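Local coordinates for protein glucose-6-phosphate 1-dehydrogenase (Kluyveromyces lactis, PDB 7E6I) that catalyses the NADP+-dependent oxidation of glucose 6-phosphate to 6-phosphogluconolactone, probably as the rate-limiting first step of the oxidative pentose phosphate pathway, at residues I44-A48 / G96-L100; L52-R58 / L81-Y86; K312-F316 / G455-Y461. All blocks are in the same frame, centred on the assembly; numbering follows the deposited sequence.

Interaction 1: I44-A48 / G96-L100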
ATOM      1  N   ILE A  44      21.735  10.342  10.057  1.00 46.10           N
ATOM      2  CA  ILE A  44      21.140   9.992   8.773  1.00 48.79           C
ATOM      3  C   ILE A  44      22.231   9.981   7.713  1.00 49.93           C
ATOM      4  O   ILE A  44      22.863  11.013   7.452  1.00 52.49           O
ATOM      5  CB  ILE A  44      20.012  10.961   8.396  1.00 47.45           C
ATOM      6  CG1 ILE A  44      19.031  11.086   9.558  1.00 48.67           C
ATOM      7  CG2 ILE A  44      19.282  10.460   7.189  1.00 45.96           C
ATOM      8  CD1 ILE A  44      17.823  11.911   9.238  1.00 44.96           C
ATOM      9  N   ILE A  45      22.438   8.821   7.089  1.00 48.49           N
ATOM     10  CA  ILE A  45      23.506   8.600   6.111  1.00 48.35           C
ATOM     11  C   ILE A  45      22.892   8.140   4.792  1.00 48.81           C
ATOM     12  O   ILE A  45      22.212   7.102   4.747  1.00 45.58           O
ATOM     13  CB  ILE A  45      24.517   7.553   6.595  1.00 44.87           C
ATOM     14  CG1 ILE A  45      25.134   7.940   7.935  1.00 46.65           C
ATOM     15  CG2 ILE A  45      25.583   7.348   5.554  1.00 46.58           C
ATOM     16  CD1 ILE A  45      25.991   6.836   8.512  1.00 42.91           C
ATOM     17  N   GLY A  46      23.171   8.869   3.720  1.00 48.06           N
ATOM     18  CA  GLY A  46      22.763   8.474   2.395  1.00 47.73           C
ATOM     19  C   GLY A  46      23.917   7.829   1.653  1.00 50.20           C
ATOM     20  O   GLY A  46      24.983   8.424   1.520  1.00 56.38           O
ATOM     21  N   TYR A  47      23.690   6.617   1.156  1.00 47.72           N
ATOM     22  CA  TYR A  47      24.695   5.830   0.452  1.00 47.94           C
ATOM     23  C   TYR A  47      24.229   5.570  -0.976  1.00 49.59           C
ATOM     24  O   TYR A  47      23.072   5.193  -1.194  1.00 48.12           O
ATOM     25  CB  TYR A  47      24.943   4.503   1.199  1.00 44.75           C
ATOM     26  CG  TYR A  47      26.036   3.583   0.674  1.00 47.09           C
ATOM     27  CD1 TYR A  47      25.903   2.927  -0.541  1.00 48.22           C
ATOM     28  CD2 TYR A  47      27.173   3.325   1.429  1.00 49.26           C
ATOM     29  CE1 TYR A  47      26.891   2.072  -1.005  1.00 49.19           C
ATOM     30  CE2 TYR A  47      28.164   2.471   0.973  1.00 49.01           C
ATOM     31  CZ  TYR A  47      28.019   1.847  -0.241  1.00 49.29           C
ATOM     32  OH  TYR A  47      29.007   1.000  -0.696  1.00 49.49           O
ATOM     33  N   ALA A  48      25.131   5.775  -1.943  1.00 50.71           N
ATOM     34  CA  ALA A  48      24.902   5.457  -3.354  1.00 51.64           C
ATOM     35  C   ALA A  48      26.250   5.445  -4.080  1.00 52.97           C
ATOM     36  O   ALA A  48      27.286   5.804  -3.513  1.00 54.26           O
ATOM     37  CB  ALA A  48      23.925   6.438  -4.014  1.00 48.79           C
ATOM     38  N   GLY A  96      32.949  -0.288   0.314  1.00 58.26           N
ATOM     39  CA  GLY A  96      31.981   0.709   0.734  1.00 56.99           C
ATOM     40  C   GLY A  96      31.390   0.397   2.093  1.00 55.55           C
ATOM     41  O   GLY A  96      31.260   1.283   2.943  1.00 55.28           O
ATOM     42  N   TYR A  97      31.054  -0.875   2.326  1.00 54.34           N
ATOM     43  CA  TYR A  97      30.415  -1.262   3.582  1.00 56.61           C
ATOM     44  C   TYR A  97      31.392  -1.178   4.747  1.00 54.97           C
ATOM     45  O   TYR A  97      31.015  -0.762   5.848  1.00 53.62           O
ATOM     46  CB  TYR A  97      29.818  -2.663   3.446  1.00 52.47           C
ATOM     47  CG  TYR A  97      28.762  -2.695   2.363  1.00 54.10           C
ATOM     48  CD1 TYR A  97      29.119  -2.797   1.023  1.00 52.11           C
ATOM     49  CD2 TYR A  97      27.414  -2.579   2.675  1.00 50.83           C
ATOM     50  CE1 TYR A  97      28.168  -2.801   0.023  1.00 50.95           C
ATOM     51  CE2 TYR A  97      26.446  -2.588   1.678  1.00 52.80           C
ATOM     52  CZ  TYR A  97      26.831  -2.700   0.353  1.00 51.83           C
ATOM     53  OH  TYR A  97      25.874  -2.710  -0.641  1.00 48.88           O
ATOM     54  N   LEU A  98      32.656  -1.538   4.518  1.00 55.33           N
ATOM     55  CA  LEU A  98      33.652  -1.389   5.570  1.00 53.16           C
ATOM     56  C   LEU A  98      33.900   0.079   5.879  1.00 54.77           C
ATOM     57  O   LEU A  98      34.034   0.458   7.048  1.00 56.13           O
ATOM     58  CB  LEU A  98      34.943  -2.092   5.172  1.00 54.27           C
ATOM     59  CG  LEU A  98      34.737  -3.596   5.003  1.00 56.89           C
ATOM     60  CD1 LEU A  98      35.893  -4.229   4.254  1.00 54.39           C
ATOM     61  CD2 LEU A  98      34.520  -4.254   6.360  1.00 56.86           C
ATOM     62  N   GLU A  99      33.941   0.927   4.852  1.00 52.91           N
ATOM     63  CA  GLU A  99      34.018   2.362   5.110  1.00 56.59           C
ATOM     64  C   GLU A  99      32.794   2.848   5.882  1.00 57.47           C
ATOM     65  O   GLU A  99      32.922   3.633   6.828  1.00 57.62           O
ATOM     66  CB  GLU A  99      34.177   3.127   3.793  1.00 60.98           C
ATOM     67  CG  GLU A  99      35.552   2.979   3.132  1.00 62.06           C
ATOM     68  CD  GLU A  99      35.551   3.347   1.645  1.00 72.11           C
ATOM     69  OE1 GLU A  99      34.472   3.702   1.105  1.00 70.78           O
ATOM     70  OE2 GLU A  99      36.639   3.280   1.012  1.00 75.81           O
ATOM     71  N   LEU A 100      31.598   2.379   5.504  1.00 55.24           N
ATOM     72  CA  LEU A 100      30.390   2.730   6.248  1.00 54.62           C
ATOM     73  C   LEU A 100      30.435   2.180   7.668  1.00 53.39           C
ATOM     74  O   LEU A 100      30.097   2.888   8.623  1.00 54.15           O
ATOM     75  CB  LEU A 100      29.150   2.224   5.503  1.00 53.93           C
ATOM     76  CG  LEU A 100      27.744   2.560   6.024  1.00 48.92           C
ATOM     77  CD1 LEU A 100      27.406   4.046   5.927  1.00 41.53           C
ATOM     78  CD2 LEU A 100      26.711   1.734   5.282  1.00 46.28           C
TER

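Interaction 2: L52-R58 / L81-Y86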
ATOM      1  N   LEU A  52      28.825  12.214  -4.756  1.00 63.81           N
ATOM      2  CA  LEU A  52      28.387  13.537  -4.339  1.00 63.01           C
ATOM      3  C   LEU A  52      28.825  13.848  -2.908  1.00 59.41           C
ATOM      4  O   LEU A  52      29.337  13.000  -2.175  1.00 57.50           O
ATOM      5  CB  LEU A  52      26.869  13.683  -4.503  1.00 62.24           C
ATOM      6  CG  LEU A  52      25.876  12.553  -4.224  1.00 63.36           C
ATOM      7  CD1 LEU A  52      24.522  13.133  -3.846  1.00 63.22           C
ATOM      8  CD2 LEU A  52      25.721  11.664  -5.422  1.00 60.96           C
ATOM      9  N   SER A  53      28.646  15.106  -2.531  1.00 61.80           N
ATOM     10  CA  SER A  53      29.055  15.624  -1.235  1.00 61.60           C
ATOM     11  C   SER A  53      27.860  15.732  -0.288  1.00 63.01           C
ATOM     12  O   SER A  53      26.702  15.582  -0.687  1.00 63.40           O
ATOM     13  CB  SER A  53      29.729  16.988  -1.414  1.00 60.34           C
ATOM     14  OG  SER A  53      28.829  17.930  -1.982  1.00 60.85           O
ATOM     15  N   ASN A  54      28.158  15.983   0.994  1.00 59.70           N
ATOM     16  CA  ASN A  54      27.093  16.267   1.948  1.00 57.45           C
ATOM     17  C   ASN A  54      26.230  17.410   1.445  1.00 61.91           C
ATOM     18  O   ASN A  54      25.008  17.406   1.620  1.00 60.87           O
ATOM     19  CB  ASN A  54      27.678  16.618   3.316  1.00 58.47           C
ATOM     20  CG  ASN A  54      28.361  15.447   3.978  1.00 58.12           C
ATOM     21  OD1 ASN A  54      28.349  14.338   3.457  1.00 61.30           O
ATOM     22  ND2 ASN A  54      28.969  15.687   5.131  1.00 60.55           N
ATOM     23  N   GLU A  55      26.858  18.390   0.798  1.00 65.69           N
ATOM     24  CA  GLU A  55      26.121  19.521   0.254  1.00 66.54           C
ATOM     25  C   GLU A  55      25.185  19.078  -0.861  1.00 65.38           C
ATOM     26  O   GLU A  55      24.033  19.527  -0.933  1.00 61.94           O
ATOM     27  CB  GLU A  55      27.107  20.580  -0.249  1.00 71.68           C
ATOM     28  CG  GLU A  55      27.313  21.750   0.707  1.00 76.11           C
ATOM     29  CD  GLU A  55      25.996  22.317   1.224  1.00 84.58           C
ATOM     30  OE1 GLU A  55      25.518  21.877   2.302  1.00 77.75           O
ATOM     31  OE2 GLU A  55      25.433  23.204   0.541  1.00 89.65           O
ATOM     32  N   ASP A  56      25.662  18.194  -1.740  1.00 63.17           N
ATOM     33  CA  ASP A  56      24.846  17.764  -2.868  1.00 62.84           C
ATOM     34  C   ASP A  56      23.583  17.062  -2.391  1.00 62.18           C
ATOM     35  O   ASP A  56      22.475  17.378  -2.841  1.00 63.36           O
ATOM     36  CB  ASP A  56      25.657  16.851  -3.785  1.00 64.43           C
ATOM     37  CG  ASP A  56      26.917  17.512  -4.306  1.00 64.06           C
ATOM     38  OD1 ASP A  56      27.999  16.896  -4.178  1.00 64.86           O
ATOM     39  OD2 ASP A  56      26.824  18.635  -4.849  1.00 61.15           O
ATOM     40  N   LEU A  57      23.731  16.105  -1.471  1.00 60.25           N
ATOM     41  CA  LEU A  57      22.575  15.390  -0.943  1.00 59.64           C
ATOM     42  C   LEU A  57      21.567  16.348  -0.318  1.00 58.27           C
ATOM     43  O   LEU A  57      20.380  16.332  -0.661  1.00 56.41           O
ATOM     44  CB  LEU A  57      23.025  14.349   0.079  1.00 56.90           C
ATOM     45  CG  LEU A  57      21.898  13.424   0.544  1.00 55.21           C
ATOM     46  CD1 LEU A  57      21.239  12.763  -0.659  1.00 51.47           C
ATOM     47  CD2 LEU A  57      22.401  12.389   1.541  1.00 51.14           C
ATOM     48  N   ARG A  58      22.030  17.186   0.618  1.00 59.42           N
ATOM     49  CA  ARG A  58      21.132  18.112   1.303  1.00 59.22           C
ATOM     50  C   ARG A  58      20.411  19.014   0.315  1.00 60.31           C
ATOM     51  O   ARG A  58      19.199  19.234   0.433  1.00 59.69           O
ATOM     52  CB  ARG A  58      21.908  18.950   2.317  1.00 56.99           C
ATOM     53  CG  ARG A  58      22.528  18.143   3.435  1.00 56.55           C
ATOM     54  CD  ARG A  58      23.677  18.879   4.073  1.00 55.56           C
ATOM     55  NE  ARG A  58      24.308  18.111   5.142  1.00 56.85           N
ATOM     56  CZ  ARG A  58      25.541  18.337   5.584  1.00 59.55           C
ATOM     57  NH1 ARG A  58      26.263  19.306   5.039  1.00 63.34           N
ATOM     58  NH2 ARG A  58      26.054  17.602   6.568  1.00 56.26           N
ATOM     59  N   LEU A  81      18.768  18.945   7.830  1.00 60.97           N
ATOM     60  CA  LEU A  81      19.819  18.755   6.834  1.00 58.30           C
ATOM     61  C   LEU A  81      21.174  18.554   7.496  1.00 55.68           C
ATOM     62  O   LEU A  81      21.999  17.768   7.019  1.00 54.14           O
ATOM     63  CB  LEU A  81      19.855  19.947   5.876  1.00 58.89           C
ATOM     64  CG  LEU A  81      18.606  20.110   5.002  1.00 58.75           C
ATOM     65  CD1 LEU A  81      18.839  21.071   3.844  1.00 62.33           C
ATOM     66  CD2 LEU A  81      18.179  18.763   4.470  1.00 57.57           C
ATOM     67  N   SER A  82      21.410  19.230   8.618  1.00 56.91           N
ATOM     68  CA  SER A  82      22.675  19.081   9.324  1.00 56.16           C
ATOM     69  C   SER A  82      22.859  17.688   9.917  1.00 57.44           C
ATOM     70  O   SER A  82      23.993  17.310  10.223  1.00 60.05           O
ATOM     71  CB  SER A  82      22.784  20.131  10.428  1.00 55.07           C
ATOM     72  OG  SER A  82      22.441  19.573  11.682  1.00 55.75           O
ATOM     73  N   MET A  83      21.786  16.920  10.098  1.00 58.10           N
ATOM     74  CA  MET A  83      21.909  15.535  10.545  1.00 56.01           C
ATOM     75  C   MET A  83      22.171  14.565   9.403  1.00 53.27           C
ATOM     76  O   MET A  83      22.478  13.396   9.658  1.00 53.89           O
ATOM     77  CB  MET A  83      20.645  15.110  11.294  1.00 53.65           C
ATOM     78  CG  MET A  83      19.935  16.265  11.953  1.00 55.51           C
ATOM     79  SD  MET A  83      18.370  15.800  12.728  1.00 57.52           S
ATOM     80  CE  MET A  83      18.851  14.380  13.689  1.00 51.54           C
ATOM     81  N   VAL A  84      22.072  15.027   8.164  1.00 53.72           N
ATOM     82  CA  VAL A  84      22.177  14.188   6.980  1.00 52.35           C
ATOM     83  C   VAL A  84      23.582  14.307   6.417  1.00 56.62           C
ATOM     84  O   VAL A  84      24.134  15.412   6.322  1.00 57.44           O
ATOM     85  CB  VAL A  84      21.134  14.611   5.933  1.00 50.24           C
ATOM     86  CG1 VAL A  84      21.481  14.045   4.584  1.00 50.42           C
ATOM     87  CG2 VAL A  84      19.754  14.184   6.373  1.00 54.56           C
ATOM     88  N   SER A  85      24.166  13.172   6.042  1.00 56.98           N
ATOM     89  CA  SER A  85      25.475  13.123   5.411  1.00 55.49           C
ATOM     90  C   SER A  85      25.439  12.075   4.307  1.00 56.97           C
ATOM     91  O   SER A  85      24.454  11.347   4.158  1.00 54.61           O
ATOM     92  CB  SER A  85      26.572  12.819   6.433  1.00 55.17           C
ATOM     93  OG  SER A  85      26.652  11.431   6.685  1.00 55.26           O
ATOM     94  N   TYR A  86      26.531  12.002   3.529  1.00 55.16           N
ATOM     95  CA  TYR A  86      26.618  11.131   2.360  1.00 53.49           C
ATOM     96  C   TYR A  86      27.913  10.328   2.360  1.00 55.97           C
ATOM     97  O   TYR A  86      28.983  10.836   2.709  1.00 56.36           O
ATOM     98  CB  TYR A  86      26.529  11.927   1.055  1.00 55.05           C
ATOM     99  CG  TYR A  86      26.420  11.069  -0.202  1.00 58.45           C
ATOM    100  CD1 TYR A  86      25.186  10.842  -0.806  1.00 55.53           C
ATOM    101  CD2 TYR A  86      27.554  10.505  -0.797  1.00 56.01           C
ATOM    102  CE1 TYR A  86      25.082  10.074  -1.960  1.00 56.63           C
ATOM    103  CE2 TYR A  86      27.455   9.730  -1.953  1.00 56.39           C
ATOM    104  CZ  TYR A  86      26.219   9.519  -2.532  1.00 57.13           C
ATOM    105  OH  TYR A  86      26.104   8.754  -3.676  1.00 54.65           O
TER

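Interaction 3: K312-F316 / G455-Y461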
ATOM      1  N   LYS A 312      -1.523  -6.547 -25.502  1.00 44.92           N
ATOM      2  CA  LYS A 312      -2.713  -6.950 -24.765  1.00 43.31           C
ATOM      3  C   LYS A 312      -2.690  -6.467 -23.312  1.00 43.32           C
ATOM      4  O   LYS A 312      -3.363  -7.061 -22.458  1.00 43.77           O
ATOM      5  CB  LYS A 312      -2.867  -8.470 -24.807  1.00 42.15           C
ATOM      6  CG  LYS A 312      -2.965  -9.063 -26.204  1.00 50.21           C
ATOM      7  CD  LYS A 312      -3.692 -10.416 -26.172  1.00 53.12           C
ATOM      8  CE  LYS A 312      -2.908 -11.448 -25.356  1.00 59.08           C
ATOM      9  NZ  LYS A 312      -2.506 -12.654 -26.152  1.00 67.00           N
ATOM     10  N   CYS A 313      -1.932  -5.412 -23.009  1.00 38.53           N
ATOM     11  CA  CYS A 313      -1.762  -4.996 -21.623  1.00 36.67           C
ATOM     12  C   CYS A 313      -3.086  -4.525 -21.023  1.00 36.41           C
ATOM     13  O   CYS A 313      -3.820  -3.736 -21.630  1.00 34.10           O
ATOM     14  CB  CYS A 313      -0.724  -3.890 -21.517  1.00 37.09           C
ATOM     15  SG  CYS A 313      -0.362  -3.441 -19.807  1.00 38.19           S
ATOM     16  N   VAL A 314      -3.377  -4.999 -19.817  1.00 34.26           N
ATOM     17  CA  VAL A 314      -4.602  -4.648 -19.107  1.00 36.04           C
ATOM     18  C   VAL A 314      -4.355  -3.384 -18.288  1.00 31.95           C
ATOM     19  O   VAL A 314      -3.512  -3.379 -17.385  1.00 30.77           O
ATOM     20  CB  VAL A 314      -5.055  -5.805 -18.203  1.00 36.01           C
ATOM     21  CG1 VAL A 314      -6.268  -5.420 -17.445  1.00 34.59           C
ATOM     22  CG2 VAL A 314      -5.345  -7.046 -19.026  1.00 36.09           C
ATOM     23  N   THR A 315      -5.107  -2.320 -18.574  1.00 30.78           N
ATOM     24  CA  THR A 315      -5.056  -1.109 -17.757  1.00 30.90           C
ATOM     25  C   THR A 315      -6.288  -0.947 -16.870  1.00 28.09           C
ATOM     26  O   THR A 315      -6.327  -0.035 -16.032  1.00 26.33           O
ATOM     27  CB  THR A 315      -4.862   0.136 -18.647  1.00 31.82           C
ATOM     28  OG1 THR A 315      -6.020   0.339 -19.462  1.00 31.42           O
ATOM     29  CG2 THR A 315      -3.659  -0.043 -19.560  1.00 35.27           C
ATOM     30  N   PHE A 316      -7.293  -1.808 -17.031  1.00 28.37           N
ATOM     31  CA  PHE A 316      -8.440  -1.876 -16.141  1.00 28.33           C
ATOM     32  C   PHE A 316      -8.775  -3.337 -15.932  1.00 29.64           C
ATOM     33  O   PHE A 316      -8.880  -4.082 -16.909  1.00 32.27           O
ATOM     34  CB  PHE A 316      -9.672  -1.159 -16.713  1.00 31.25           C
ATOM     35  CG  PHE A 316     -10.918  -1.357 -15.889  1.00 31.66           C
ATOM     36  CD1 PHE A 316     -11.641  -2.537 -15.951  1.00 32.81           C
ATOM     37  CD2 PHE A 316     -11.352  -0.366 -15.039  1.00 31.87           C
ATOM     38  CE1 PHE A 316     -12.746  -2.724 -15.179  1.00 32.74           C
ATOM     39  CE2 PHE A 316     -12.462  -0.553 -14.270  1.00 33.32           C
ATOM     40  CZ  PHE A 316     -13.162  -1.740 -14.340  1.00 32.31           C
ATOM     41  N   GLY A 455      -4.245 -15.703 -23.985  1.00 62.48           N
ATOM     42  CA  GLY A 455      -4.680 -14.585 -23.187  1.00 55.02           C
ATOM     43  C   GLY A 455      -5.732 -13.765 -23.901  1.00 51.25           C
ATOM     44  O   GLY A 455      -5.568 -13.387 -25.061  1.00 49.67           O
ATOM     45  N   PRO A 456      -6.837 -13.469 -23.216  1.00 50.89           N
ATOM     46  CA  PRO A 456      -7.911 -12.694 -23.844  1.00 46.67           C
ATOM     47  C   PRO A 456      -7.434 -11.311 -24.250  1.00 46.94           C
ATOM     48  O   PRO A 456      -6.477 -10.762 -23.703  1.00 49.41           O
ATOM     49  CB  PRO A 456      -8.978 -12.606 -22.749  1.00 46.01           C
ATOM     50  CG  PRO A 456      -8.648 -13.713 -21.793  1.00 48.11           C
ATOM     51  CD  PRO A 456      -7.158 -13.830 -21.825  1.00 48.07           C
ATOM     52  N   GLN A 457      -8.112 -10.746 -25.241  1.00 45.94           N
ATOM     53  CA  GLN A 457      -7.820  -9.388 -25.661  1.00 45.72           C
ATOM     54  C   GLN A 457      -8.618  -8.428 -24.797  1.00 45.84           C
ATOM     55  O   GLN A 457      -9.841  -8.581 -24.702  1.00 47.69           O
ATOM     56  CB  GLN A 457      -8.178  -9.191 -27.133  1.00 46.72           C
ATOM     57  CG  GLN A 457      -8.497  -7.746 -27.526  1.00 48.46           C
ATOM     58  CD  GLN A 457      -7.248  -6.897 -27.716  1.00 49.41           C
ATOM     59  OE1 GLN A 457      -6.212  -7.393 -28.179  1.00 45.02           O
ATOM     60  NE2 GLN A 457      -7.332  -5.612 -27.339  1.00 45.56           N
ATOM     61  N   PRO A 458      -7.986  -7.472 -24.118  1.00 43.64           N
ATOM     62  CA  PRO A 458      -8.764  -6.509 -23.333  1.00 40.59           C
ATOM     63  C   PRO A 458      -9.721  -5.733 -24.215  1.00 42.12           C
ATOM     64  O   PRO A 458      -9.388  -5.339 -25.333  1.00 45.70           O
ATOM     65  CB  PRO A 458      -7.698  -5.593 -22.713  1.00 38.03           C
ATOM     66  CG  PRO A 458      -6.445  -5.875 -23.472  1.00 40.48           C
ATOM     67  CD  PRO A 458      -6.543  -7.308 -23.909  1.00 41.73           C
ATOM     68  N   LYS A 459     -10.934  -5.546 -23.715  1.00 41.49           N
ATOM     69  CA  LYS A 459     -11.859  -4.650 -24.377  1.00 40.18           C
ATOM     70  C   LYS A 459     -11.360  -3.214 -24.244  1.00 38.67           C
ATOM     71  O   LYS A 459     -10.750  -2.844 -23.242  1.00 39.80           O
ATOM     72  CB  LYS A 459     -13.253  -4.826 -23.787  1.00 39.98           C
ATOM     73  CG  LYS A 459     -13.778  -3.623 -23.048  1.00 48.71           C
ATOM     74  CD  LYS A 459     -15.185  -3.880 -22.485  1.00 57.11           C
ATOM     75  CE  LYS A 459     -15.366  -5.311 -21.962  1.00 51.34           C
ATOM     76  NZ  LYS A 459     -16.695  -5.465 -21.293  1.00 54.10           N
ATOM     77  N   ILE A 460     -11.584  -2.411 -25.282  1.00 37.74           N
ATOM     78  CA  ILE A 460     -11.091  -1.036 -25.321  1.00 38.04           C
ATOM     79  C   ILE A 460     -12.109  -0.121 -24.659  1.00 39.65           C
ATOM     80  O   ILE A 460     -13.322  -0.326 -24.789  1.00 46.57           O
ATOM     81  CB  ILE A 460     -10.799  -0.600 -26.770  1.00 40.58           C
ATOM     82  CG1 ILE A 460      -9.807  -1.569 -27.410  1.00 37.49           C
ATOM     83  CG2 ILE A 460     -10.224   0.805 -26.816  1.00 35.01           C
ATOM     84  CD1 ILE A 460      -8.410  -1.438 -26.825  1.00 38.94           C
ATOM     85  N   TYR A 461     -11.628   0.886 -23.926  1.00 37.78           N
ATOM     86  CA  TYR A 461     -12.533   1.851 -23.302  1.00 41.63           C
ATOM     87  C   TYR A 461     -11.915   3.228 -23.466  1.00 39.86           C
ATOM     88  O   TYR A 461     -10.687   3.365 -23.413  1.00 40.98           O
ATOM     89  CB  TYR A 461     -12.807   1.560 -21.805  1.00 40.77           C
ATOM     90  CG  TYR A 461     -11.607   1.652 -20.881  1.00 36.95           C
ATOM     91  CD1 TYR A 461     -10.776   0.556 -20.689  1.00 36.26           C
ATOM     92  CD2 TYR A 461     -11.320   2.817 -20.190  1.00 34.90           C
ATOM     93  CE1 TYR A 461      -9.681   0.619 -19.853  1.00 33.51           C
ATOM     94  CE2 TYR A 461     -10.227   2.891 -19.354  1.00 35.37           C
ATOM     95  CZ  TYR A 461      -9.407   1.785 -19.186  1.00 34.83           C
ATOM     96  OH  TYR A 461      -8.311   1.841 -18.342  1.00 31.11           O
TER

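Interaction 1: I44-A48 / G96-L100
The strand I44-A48 runs nearly antiparallel to the helical turn G96-L100, with the short axes 168° apart and 10.9 Å from each other at closest. I45 starts the contact: its CB is directed at the helix, and I45 CG2 lies 3.8 Å from L100 CD1. At G46 even a CB would point away from the helix, and the contact resumes at Y47, whose ring extends past L100 (Y47 CD2 to L100 CD2, 4.2 Å) until Y47 OH is 3.3 Å from G96 CA. A CB on G96 would clash with this hydroxyl. Y47 OH is hydrogen-bonded to P90 O, and its ring meets that of Y97 obliquely, centroids 5.6 Å apart and planes at 35°. This is helix-on-sheet packing in a Rossmann-type dinucleotide-binding domain. L100 also touches T12 and F14 of strand 10-14, Y97 turns to helix 126-139, and helix 94-110 thereby covers strands 43-48 and 10-14 on its way from strand 84-88 to strand 117-122.

Interaction 2: L52-R58 / L81-Y86
Y86 is the largest projection on the 81-86 side, and L52 and L57 form the hollow that receives it. L52 sits over one face of the ring, its CG 3.7 Å from the Y86 ring centroid and 22° off the normal, a CH-pi contact; L57 meets the ring at its edge, with L57 CD2 4.0 Å from Y86 CD1. The same methyl is a knob of its own: L57 CD2 also presses on V84 CG1 (3.6 Å) and S85 O (3.5 Å), filling the space left as helix 54-58 crosses strand 84-86 at 123°, with axes 7.0 Å apart. At the far end R58 bridges the turn from helix to strand, R58 CB lying 4.0 Å from L81 CD1 while its guanidinium reaches into the bend. The helix start is shaped by a capping box: D56 N donates to S53 OG (3.2 Å), and S53 N to D56 OD1 (2.5 Å).

Polar bonds flank this apolar core. Y86 N donates to N54 OD1 (3.0 Å), V84 O accepts from both R58 NE (3.0 Å) and R58 NH2 (2.9 Å), and R58 NE makes a further, weak hydrogen bond to L81 O (3.0 Å). S85 gives its backbone bonds to I44 and G46 of strand 43-48, so Y86 N and V84 O lie on the other edge of strand 84-88, outermost in the Rossmann-type parallel sheet. Side chains of helix 54-61 thus take the place of a further strand, satisfying main-chain groups that the sheet itself does not pair.

Interaction 3: K312-F316 / G455-Y461
K312 lays its aliphatic chain along the backbone of G455 and P456, with K312 CE 3.3 Å from G455 O and K312 CD 3.7 Å from P456 O; the weak hydrogen bond from K312 NZ to G455 O (3.3 Å) marks the end of this overlap. Behind it P458 turns its ring toward the backbone of the other segment, P458 CG lying 3.5 Å from K312 O and 3.9 Å from C313 O. From here the two segments run into the large mixed sheet of the C-terminal domain, on either side of strand 285-291: strand 459-462 is its parallel neighbour at the sheet margin, and strand 316-321 its antiparallel one. T315 and F316 both face G288, a classic beta bulge at the entry to strand 316-321. Y461 reaches across to this bulge. T315 OG1 donates to Y461 OH (3.0 Å), and F316 CB packs on Y461 CE1 (3.6 Å), while the F316 ring leads away to P468. The hydroxyl of Y461 is also hydrogen-bonded to the backbone O of K339, a residue of the glucose 6-phosphate pocket; the bound sugar phosphate is about 10 Å from the T315 side chain.

From the N terminus, strand 43-48 opens interaction 1, which closes only when helix 94-110 is reached. Interaction 2 is nested inside that loop: its 52-58 segment follows the strand, and 81-86 brings the chain back into the sheet as strand 84-88. The two touch, G46 N and S85 O lying 2.8 Å apart, so together they tie an edge of the Rossmann-type sheet to two of its helices. Interaction 3 comes later in series, its segments separated by 138 residues of the C-terminal domain. It ties the loop entering strand 316-321 to the residues entering marginal strand 459-462 of a different, mixed sheet, its centre about 45 Å from that of interaction 1 and about 46 Å from that of interaction 2.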